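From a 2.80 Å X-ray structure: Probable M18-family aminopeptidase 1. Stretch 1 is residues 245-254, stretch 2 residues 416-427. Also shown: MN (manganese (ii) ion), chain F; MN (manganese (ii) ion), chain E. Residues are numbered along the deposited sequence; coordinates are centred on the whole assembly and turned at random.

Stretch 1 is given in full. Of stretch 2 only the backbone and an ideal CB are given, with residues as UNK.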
# COMPACT_ATOMS: atom_id res chain seq x y z
N ALA A 245 43.95 1.89 -3.61
CA ALA A 245 44.42 1.26 -2.38
C ALA A 245 43.41 1.38 -1.26
O ALA A 245 42.54 2.26 -1.27
CB ALA A 245 45.74 1.89 -1.94
N TYR A 246 43.54 0.49 -0.29
CA TYR A 246 42.65 0.49 0.86
C TYR A 246 43.14 1.47 1.91
O TYR A 246 44.34 1.60 2.15
CB TYR A 246 42.59 -0.89 1.50
CG TYR A 246 42.09 -0.87 2.92
CD1 TYR A 246 40.74 -0.72 3.21
CD2 TYR A 246 42.98 -0.95 3.99
CE1 TYR A 246 40.29 -0.65 4.51
CE2 TYR A 246 42.54 -0.88 5.29
CZ TYR A 246 41.19 -0.73 5.55
OH TYR A 246 40.73 -0.69 6.85
N GLY A 247 42.18 2.15 2.54
CA GLY A 247 42.50 3.07 3.61
C GLY A 247 43.09 4.38 3.17
O GLY A 247 43.66 5.10 3.99
N GLN A 248 42.96 4.70 1.89
CA GLN A 248 43.48 5.97 1.43
C GLN A 248 42.74 7.07 2.16
O GLN A 248 43.21 8.21 2.24
CB GLN A 248 43.31 6.13 -0.08
CG GLN A 248 44.47 5.54 -0.85
CD GLN A 248 44.38 5.79 -2.33
OE1 GLN A 248 43.50 5.26 -3.01
NE2 GLN A 248 45.28 6.62 -2.84
N ASP A 249 41.57 6.73 2.72
CA ASP A 249 40.81 7.72 3.46
C ASP A 249 41.65 8.19 4.62
O ASP A 249 41.69 7.58 5.69
CB ASP A 249 39.49 7.16 3.99
CG ASP A 249 38.60 8.25 4.60
OD1 ASP A 249 39.14 9.18 5.25
OD2 ASP A 249 37.36 8.17 4.46
N ASP A 250 42.36 9.27 4.34
CA ASP A 250 43.24 9.99 5.24
C ASP A 250 44.65 9.53 5.50
O ASP A 250 45.43 10.29 6.07
CB ASP A 250 42.54 10.26 6.55
CG ASP A 250 42.63 11.71 6.92
OD1 ASP A 250 42.46 12.54 6.01
OD2 ASP A 250 42.88 12.02 8.10
N ARG A 251 45.01 8.31 5.12
CA ARG A 251 46.40 7.93 5.32
C ARG A 251 47.11 8.64 4.16
O ARG A 251 48.32 8.81 4.17
CB ARG A 251 46.60 6.41 5.25
CG ARG A 251 45.83 5.67 6.33
CD ARG A 251 46.50 4.39 6.78
NE ARG A 251 45.82 3.86 7.96
CZ ARG A 251 44.85 2.96 7.92
NH1 ARG A 251 44.43 2.48 6.76
NH2 ARG A 251 44.27 2.57 9.05
N ILE A 252 46.31 9.07 3.18
CA ILE A 252 46.84 9.78 2.04
C ILE A 252 47.16 11.19 2.50
O ILE A 252 48.06 11.84 1.98
CB ILE A 252 45.83 9.85 0.87
CG1 ILE A 252 46.55 10.31 -0.40
CG2 ILE A 252 44.71 10.82 1.21
CD1 ILE A 252 45.72 10.17 -1.66
N CYS A 253 46.41 11.67 3.48
CA CYS A 253 46.65 13.00 4.01
C CYS A 253 47.70 12.91 5.09
O CYS A 253 48.44 13.86 5.34
CB CYS A 253 45.37 13.59 4.58
SG CYS A 253 44.38 14.30 3.30
N ALA A 254 47.78 11.74 5.73
CA ALA A 254 48.76 11.51 6.78
C ALA A 254 50.14 11.46 6.16
O ALA A 254 51.09 12.03 6.68
CB ALA A 254 48.46 10.21 7.49
N UNK A 416 39.34 22.68 6.15
CA UNK A 416 39.48 21.33 5.61
C UNK A 416 40.19 21.40 4.26
O UNK A 416 39.88 22.25 3.43
CB UNK A 416 38.12 20.65 5.47
N UNK A 417 41.14 20.50 4.04
CA UNK A 417 41.89 20.49 2.80
C UNK A 417 42.49 19.12 2.53
O UNK A 417 42.98 18.45 3.44
CB UNK A 417 42.99 21.55 2.84
N UNK A 418 42.43 18.69 1.28
CA UNK A 418 42.95 17.39 0.91
C UNK A 418 42.54 16.99 -0.49
O UNK A 418 41.86 17.75 -1.17
CB UNK A 418 42.48 16.33 1.91
N UNK A 419 42.95 15.80 -0.95
CA UNK A 419 42.59 15.33 -2.30
C UNK A 419 41.18 14.73 -2.40
O UNK A 419 40.55 14.41 -1.39
CB UNK A 419 43.61 14.28 -2.76
N UNK A 420 40.70 14.58 -3.64
CA UNK A 420 39.37 14.01 -3.89
C UNK A 420 39.49 12.52 -4.20
O UNK A 420 40.39 12.11 -4.93
CB UNK A 420 38.67 14.74 -5.04
N UNK A 421 38.58 11.72 -3.65
CA UNK A 421 38.62 10.27 -3.88
C UNK A 421 37.35 9.72 -4.53
O UNK A 421 36.27 10.28 -4.41
CB UNK A 421 38.86 9.55 -2.55
N UNK A 422 37.52 8.58 -5.19
CA UNK A 422 36.43 7.88 -5.83
C UNK A 422 36.26 6.59 -5.04
O UNK A 422 37.23 5.91 -4.75
CB UNK A 422 36.70 7.62 -7.31
N UNK A 423 35.02 6.27 -4.67
CA UNK A 423 34.78 5.06 -3.90
C UNK A 423 35.31 5.14 -2.48
O UNK A 423 35.89 4.18 -1.96
CB UNK A 423 35.41 3.86 -4.61
N UNK A 424 35.11 6.28 -1.83
CA UNK A 424 35.57 6.44 -0.46
C UNK A 424 34.93 5.35 0.42
O UNK A 424 33.77 5.00 0.24
CB UNK A 424 35.23 7.84 0.06
N UNK A 425 35.71 4.82 1.36
CA UNK A 425 35.29 3.77 2.28
C UNK A 425 35.21 2.36 1.71
O UNK A 425 34.99 1.40 2.44
CB UNK A 425 33.92 4.14 2.84
N UNK A 426 35.41 2.22 0.40
CA UNK A 426 35.38 0.91 -0.22
C UNK A 426 36.71 0.23 0.09
O UNK A 426 37.66 0.88 0.53
CB UNK A 426 35.13 1.01 -1.73
N UNK A 427 36.81 -1.08 -0.14
CA UNK A 427 38.06 -1.80 0.13
C UNK A 427 39.17 -1.42 -0.86
O UNK A 427 40.30 -1.89 -0.73
CB UNK A 427 37.81 -3.31 0.08
MN MN F . 36.09 8.37 6.50
MN MN E . 38.31 10.87 6.59

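At 416 the ideal CB has no atom of stretch 1 within 5.5 Å, so the visible atoms constrain nothing; the residue is Asp416, whose OD2 is hydrogen-bonded elsewhere in the structure. Position 417, extended at phi/psi -157/139, has a sideways CB that also meets nothing and would allow many side chains. It is Met417, a selenomethionine whose end leads away.

Position 418 is restrictive. Its ideal CB points toward the helix and would lie 3.1 Å from Cys253 SG, too tight for a side chain, and phi/psi of 169/-179 is a fully extended shape that glycine adopts readily. Gly418 fits: its CA lies 4.2 Å from Cys253 SG.

At 419 the CB again points toward stretch 1, but with more room, 4.8 Å from Ile252 CD1. The surroundings are Ile252 and Cys253, so a compact apolar residue would suit, and phi of -81° also admits proline. Pro419 packs its CG 3.9 Å from Ile252 CG2 and its CD 3.7 Å from Cys253 SG.

Position 420 is out of reach, and little can be inferred; it is Ala420. At 421 the CB points toward stretch 1 yet finds no atom within 5.5 Å, which leaves space for a longer side chain such as leucine, isoleucine or methionine. Leu421 (chi1 m, chi2 t) extends CD1 to 4.1 Å from Asp249 N and 4.2 Å from Gln248 CB.

Positions 422 and 423 are out of reach. The first is Leu422; the second has phi/psi 70/42, which favours glycine, and is Gly423, the start of a type II turn ending at 426.

At 424 the sideways CB lies 4.9 Å from Asp249 OD2, so either a polar or a long flexible side chain could follow. Met424, a selenomethionine, brings CE to 3.0 Å from Asp249 OD2, a close approach without a hydrogen bond.

At 425 phi is 76° and the CB points away, which alone might suggest glycine or asparagine. The manganese (chain F) held by Asp249 OD2 at 2.4 Å nevertheless makes a metal ligand plausible. His425 provides it, with NE2 2.4 Å from that ion; Asp249 OD1 binds the second manganese (chain E) at 2.3 Å.

The sideways CB of 426 meets nothing of stretch 1, so a small residue would do. Ser426 OG donates to Gly423 O at 2.6 Å, bracing the turn.

At 427 phi of -70° permits proline, and the CB points away, 5.0 Å from Tyr246 CD1. Pro427 makes its close contact through the backbone, O lying 3.3 Å from Tyr246 CB.

Stretch 2 (416-427) DMGPALLGMHSP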
# COMPACT_ATOMS: atom_id res chain seq x y z
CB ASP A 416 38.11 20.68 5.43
CG ASP A 416 37.33 20.60 6.73
OD1 ASP A 416 36.54 21.54 7.02
OD2 ASP A 416 37.51 19.61 7.46
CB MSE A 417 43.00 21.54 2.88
CG MSE A 417 43.56 21.96 1.54
SE MSE A 417 44.58 23.59 1.73
CE MSE A 417 43.11 24.84 1.68
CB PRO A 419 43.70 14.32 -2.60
CG PRO A 419 43.91 13.68 -1.27
CD PRO A 419 43.90 14.87 -0.31
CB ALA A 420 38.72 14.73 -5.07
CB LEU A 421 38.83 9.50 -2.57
CG LEU A 421 40.05 9.71 -1.68
CD1 LEU A 421 39.99 8.70 -0.57
CD2 LEU A 421 41.33 9.55 -2.47
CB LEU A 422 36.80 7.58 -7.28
CG LEU A 422 36.05 8.38 -8.36
CD1 LEU A 422 35.87 9.82 -7.92
CD2 LEU A 422 36.81 8.30 -9.66
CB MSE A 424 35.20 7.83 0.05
CG MSE A 424 35.99 8.29 1.28
SE MSE A 424 35.52 10.10 1.86
CE MSE A 424 34.92 9.73 3.67
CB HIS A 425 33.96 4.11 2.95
CG HIS A 425 34.09 5.12 4.04
ND1 HIS A 425 33.15 5.27 5.04
CD2 HIS A 425 35.06 6.03 4.30
CE1 HIS A 425 33.54 6.21 5.87
NE2 HIS A 425 34.70 6.69 5.45
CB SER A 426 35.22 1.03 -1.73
OG SER A 426 36.35 1.68 -2.30
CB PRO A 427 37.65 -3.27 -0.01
CG PRO A 427 36.21 -3.25 0.39
CD PRO A 427 35.70 -2.03 -0.33
O HOH W 1 37.33 11.48 4.53
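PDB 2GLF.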